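PDB 1UB7: 3-oxoacyl-[acyl-carrier protein] synthase from Thermus thermophilus, which catalyses, as a beta-ketoacyl-ACP synthase III, the condensation of acetyl-CoA with malonyl-ACP that probably initiates fatty acid synthesis. Local coordinates for the interface of chains A and B. Coordinates in Å, arbitrary orientation; residue numbers count along the deposited sequence, not the author numbering. Chains: chain A/B, 3-oxoacyl-[acyl-carrier protein] synthase.

The interface of chains A and B. Residues chain A 104, 119, 123; chain B 76, 104, 119, 122-123.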
# COMPACT_ATOMS: atom_id res chain seq x y z
N TYR A 104 4.35 0.52 5.86
CA TYR A 104 3.05 0.51 5.22
C TYR A 104 2.80 -0.74 4.40
O TYR A 104 3.74 -1.42 3.99
CB TYR A 104 2.92 1.76 4.36
CG TYR A 104 3.73 1.75 3.08
CD1 TYR A 104 3.28 1.09 1.94
CD2 TYR A 104 4.91 2.49 2.99
CE1 TYR A 104 3.98 1.17 0.74
CE2 TYR A 104 5.62 2.57 1.79
CZ TYR A 104 5.15 1.92 0.67
OH TYR A 104 5.84 2.02 -0.51
N GLN A 119 9.55 0.23 -5.36
CA GLN A 119 9.37 1.31 -4.39
C GLN A 119 10.55 1.40 -3.42
O GLN A 119 10.97 2.49 -3.03
CB GLN A 119 8.07 1.12 -3.61
CG GLN A 119 6.91 1.96 -4.13
CD GLN A 119 7.11 3.48 -3.93
OE1 GLN A 119 6.37 4.27 -4.49
NE2 GLN A 119 8.11 3.87 -3.11
N LEU A 123 13.11 4.57 -2.83
CA LEU A 123 13.38 5.07 -1.49
C LEU A 123 14.89 5.12 -1.20
O LEU A 123 15.40 6.13 -0.70
CB LEU A 123 12.72 4.18 -0.43
CG LEU A 123 11.19 4.14 -0.38
CD1 LEU A 123 10.75 3.23 0.80
CD2 LEU A 123 10.64 5.56 -0.20
N ILE B 76 -1.03 6.32 -6.78
CA ILE B 76 -0.96 5.76 -5.44
C ILE B 76 -2.18 6.25 -4.66
O ILE B 76 -2.43 7.45 -4.56
CB ILE B 76 0.28 6.21 -4.65
CG1 ILE B 76 1.57 5.75 -5.35
CG2 ILE B 76 0.20 5.65 -3.23
CD1 ILE B 76 2.84 6.40 -4.80
N TYR B 104 -1.20 1.26 -7.15
CA TYR B 104 -1.32 0.52 -5.90
C TYR B 104 -1.90 1.34 -4.75
O TYR B 104 -1.82 2.58 -4.72
CB TYR B 104 0.05 -0.08 -5.50
CG TYR B 104 1.09 0.88 -4.95
CD1 TYR B 104 1.10 1.23 -3.60
CD2 TYR B 104 2.09 1.40 -5.77
CE1 TYR B 104 2.09 2.06 -3.08
CE2 TYR B 104 3.08 2.24 -5.25
CZ TYR B 104 3.08 2.56 -3.91
OH TYR B 104 4.07 3.35 -3.38
N GLN B 119 6.64 8.52 -1.01
CA GLN B 119 6.94 7.45 -1.98
C GLN B 119 6.95 8.05 -3.38
O GLN B 119 7.80 7.69 -4.21
CB GLN B 119 5.86 6.34 -1.98
CG GLN B 119 5.57 5.72 -0.65
CD GLN B 119 6.82 5.16 0.01
OE1 GLN B 119 7.59 4.39 -0.60
NE2 GLN B 119 7.03 5.55 1.27
N ALA B 122 9.94 9.95 -4.14
CA ALA B 122 10.99 8.97 -4.40
C ALA B 122 10.93 8.40 -5.82
O ALA B 122 11.97 8.27 -6.48
CB ALA B 122 10.89 7.83 -3.39
N LEU B 123 9.74 8.05 -6.29
CA LEU B 123 9.58 7.52 -7.65
C LEU B 123 10.02 8.56 -8.69
O LEU B 123 10.60 8.22 -9.73
CB LEU B 123 8.12 7.12 -7.92
CG LEU B 123 7.60 5.93 -7.09
CD1 LEU B 123 6.10 5.77 -7.28
CD2 LEU B 123 8.32 4.67 -7.51
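A:Gln119 and B:Gln119, both at helical backbone angles in helix 112-125, meet at the dimer two-fold, flanked by A:Tyr104 and B:Tyr104 in the extended strand 102-107. The A:Gln119 chain bends at chi2 and carries its amide to the phenol of B:Tyr104. There B:Tyr104 OH donates a hydrogen bond to the carbonyl oxygen A:Gln119 OE1 at 2.7 Å. The hydroxyl lies well above the amide plane, with a C=O...O angle of 96°, whereas OE1 sits in the plane of the tyrosine ring at its edge. The same oxygen is backed by the methyl B:Leu123 CD1. On the other side, A:Tyr104 OH reaches B:Gln119 OE1 at 2.9 Å, a weak hydrogen bond. Here A:Tyr104 sets its ring edge, CE2, over one face of the B:Gln119 amide, 3.4 Å from CD, with the two planes 64° apart. The two glutamine amides are inclined 53° to each other; A:Gln119 NE2 lies 2.6 Å from B:Gln119 OE1, but its hydrogens are not directed at that oxygen, so the pair is not counted as a hydrogen bond. A:Leu123 CD2 leans obliquely on the outer end of the B:Gln119 amide, nearest OE1, and touches the methyl B:Ala122 CB at 3.9 Å. The two copies of Gln119 thus turn their amides differently, each with its carbonyl oxygen towards the partner's tyrosine hydroxyl, among leucine and alanine methyls. This patch helps join the subunits of the thiolase-fold homodimer; its centre lies about 20 Å from the catalytic B:His246.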